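Local structure of major capsid protein (Faustovirus, 5J7O) at residues B[177-182]-B[463-468]. The protein serves as the major capsid protein of a large double-stranded DNA virus, probably building the capsid shell from trimers of a double jelly-roll subunit. Sequence-based numbering, arbitrary orientation.
Sequences YCEYPG and YQWRDW
W468 sets the edge of its indole against the peptide that joins E179 to Y180, with NE1 donating a 2.8 Å hydrogen bond to E179 O. The bond lies almost exactly in the ring plane and also in the carbonyl plane, although it is somewhat bent at the hydrogen (N-H...O 151°). Beyond it the same edge runs on to Y180, whose O lies 3.6 Å from W468 CZ2. CG of W468 sits between its own backbone N and carbonyl carbon (chi1 77°), on a bond already directed at the loop. A second, straighter bond runs the other way: E179 N gives its hydrogen to W465 O at 2.8 Å. E179 is thus gripped through both its backbone N and its O, by W465 O and by the W468 indole. C178 fits in beside this pair of bonds, its CB 4.2 Å from W465 CB and its SG 4.8 Å from the centroid of the W468 five-membered ring, an oblique sulfur-aromatic contact. The E179 side chain passes obliquely by the W465 indole, E179 CG lying 3.9 Å from W465 CZ3, then continues alongside R466, where E179 OE1 touches R466 CG at 3.5 Å. Its carboxylate is hydrogen-bonded to H469, whereas the R466 guanidinium turns to D467, NE and NH2 both gripping OD1, and NH2 also bonds N476. R466 CB covers the centre of one W465 face, R176 adds a cation-pi contact to that indole, and R274 of a second subunit packs on it. The arrangement is a buried loop-to-helix junction in the double jelly-roll fold, tying the turn between strand 170-177 and helix 181-185 to the short helix between strands 444-453 and 473-490.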
# COMPACT_ATOMS: atom_id res chain seq x y z
N TYR B 177 10.22 -1.00 21.44
CA TYR B 177 8.86 -0.83 21.92
C TYR B 177 7.94 -1.89 21.31
O TYR B 177 8.18 -2.39 20.21
CB TYR B 177 8.33 0.57 21.58
CG TYR B 177 8.79 1.63 22.55
CD1 TYR B 177 9.96 2.34 22.33
CD2 TYR B 177 8.05 1.92 23.70
CE1 TYR B 177 10.39 3.31 23.23
CE2 TYR B 177 8.47 2.88 24.60
CZ TYR B 177 9.64 3.57 24.36
OH TYR B 177 10.06 4.53 25.25
N CYS B 178 6.89 -2.23 22.05
CA CYS B 178 5.86 -3.09 21.50
C CYS B 178 5.17 -2.39 20.33
O CYS B 178 5.25 -1.16 20.19
CB CYS B 178 4.85 -3.47 22.57
SG CYS B 178 3.78 -2.12 23.09
N GLU B 179 4.54 -3.18 19.48
CA GLU B 179 3.81 -2.59 18.36
C GLU B 179 2.61 -1.80 18.88
O GLU B 179 1.93 -2.22 19.81
CB GLU B 179 3.36 -3.67 17.38
CG GLU B 179 4.48 -4.20 16.51
CD GLU B 179 3.98 -5.03 15.35
OE1 GLU B 179 2.94 -5.70 15.50
OE2 GLU B 179 4.63 -5.01 14.28
N TYR B 180 2.39 -0.64 18.27
CA TYR B 180 1.34 0.29 18.67
C TYR B 180 1.43 0.62 20.17
O TYR B 180 0.49 0.36 20.92
CB TYR B 180 -0.03 -0.27 18.32
CG TYR B 180 -0.13 -0.58 16.84
CD1 TYR B 180 -0.30 0.43 15.91
CD2 TYR B 180 -0.03 -1.89 16.38
CE1 TYR B 180 -0.38 0.15 14.56
CE2 TYR B 180 -0.11 -2.18 15.03
CZ TYR B 180 -0.29 -1.15 14.13
OH TYR B 180 -0.37 -1.42 12.78
N PRO B 181 2.55 1.21 20.62
CA PRO B 181 2.69 1.48 22.06
C PRO B 181 1.64 2.43 22.59
O PRO B 181 1.20 2.27 23.74
CB PRO B 181 4.10 2.09 22.16
CG PRO B 181 4.77 1.82 20.84
CD PRO B 181 3.67 1.75 19.84
N GLY B 182 1.21 3.40 21.79
CA GLY B 182 0.19 4.32 22.25
C GLY B 182 -1.14 3.65 22.49
O GLY B 182 -1.96 4.15 23.27
N TYR B 463 7.65 -12.97 21.63
CA TYR B 463 7.02 -12.16 20.61
C TYR B 463 5.78 -11.44 21.13
O TYR B 463 4.95 -10.99 20.33
CB TYR B 463 6.67 -13.02 19.39
CG TYR B 463 7.85 -13.33 18.49
CD1 TYR B 463 8.67 -14.42 18.75
CD2 TYR B 463 8.14 -12.53 17.39
CE1 TYR B 463 9.75 -14.70 17.93
CE2 TYR B 463 9.22 -12.81 16.57
CZ TYR B 463 10.02 -13.90 16.85
OH TYR B 463 11.09 -14.18 16.03
N GLN B 464 5.63 -11.33 22.45
CA GLN B 464 4.50 -10.60 23.02
C GLN B 464 4.49 -9.15 22.57
O GLN B 464 3.42 -8.56 22.40
CB GLN B 464 4.53 -10.67 24.54
CG GLN B 464 3.32 -10.01 25.20
CD GLN B 464 3.62 -9.46 26.58
OE1 GLN B 464 2.73 -8.95 27.26
NE2 GLN B 464 4.88 -9.54 26.99
N TRP B 465 5.67 -8.56 22.37
CA TRP B 465 5.76 -7.19 21.86
C TRP B 465 5.00 -7.02 20.55
O TRP B 465 4.59 -5.90 20.22
CB TRP B 465 7.23 -6.81 21.66
CG TRP B 465 7.91 -7.59 20.58
CD1 TRP B 465 8.55 -8.79 20.71
CD2 TRP B 465 8.03 -7.23 19.20
NE1 TRP B 465 9.06 -9.19 19.50
CE2 TRP B 465 8.75 -8.25 18.55
CE3 TRP B 465 7.59 -6.13 18.44
CZ2 TRP B 465 9.04 -8.22 17.19
CZ3 TRP B 465 7.88 -6.10 17.09
CH2 TRP B 465 8.59 -7.14 16.48
N ARG B 466 4.82 -8.10 19.79
CA ARG B 466 4.13 -8.08 18.51
C ARG B 466 2.75 -8.74 18.55
O ARG B 466 1.81 -8.23 17.93
CB ARG B 466 4.98 -8.79 17.45
CG ARG B 466 4.40 -8.81 16.05
CD ARG B 466 5.07 -9.88 15.21
NE ARG B 466 4.71 -11.22 15.67
CZ ARG B 466 5.32 -12.33 15.29
NH1 ARG B 466 6.35 -12.27 14.45
NH2 ARG B 466 4.92 -13.51 15.75
N ASP B 467 2.61 -9.84 19.28
CA ASP B 467 1.38 -10.63 19.25
C ASP B 467 0.27 -10.07 20.13
O ASP B 467 -0.85 -10.58 20.05
CB ASP B 467 1.67 -12.07 19.69
CG ASP B 467 2.58 -12.81 18.73
OD1 ASP B 467 2.74 -12.34 17.58
OD2 ASP B 467 3.13 -13.86 19.11
N TRP B 468 0.54 -9.05 20.95
CA TRP B 468 -0.43 -8.65 21.96
C TRP B 468 -1.73 -8.12 21.33
O TRP B 468 -2.81 -8.32 21.90
CB TRP B 468 0.17 -7.60 22.89
CG TRP B 468 0.26 -6.23 22.31
CD1 TRP B 468 1.30 -5.70 21.60
CD2 TRP B 468 -0.74 -5.20 22.38
NE1 TRP B 468 1.01 -4.41 21.23
CE2 TRP B 468 -0.24 -4.08 21.70
CE3 TRP B 468 -2.01 -5.13 22.96
CZ2 TRP B 468 -0.96 -2.89 21.57
CZ3 TRP B 468 -2.72 -3.95 22.84
CH2 TRP B 468 -2.20 -2.85 22.15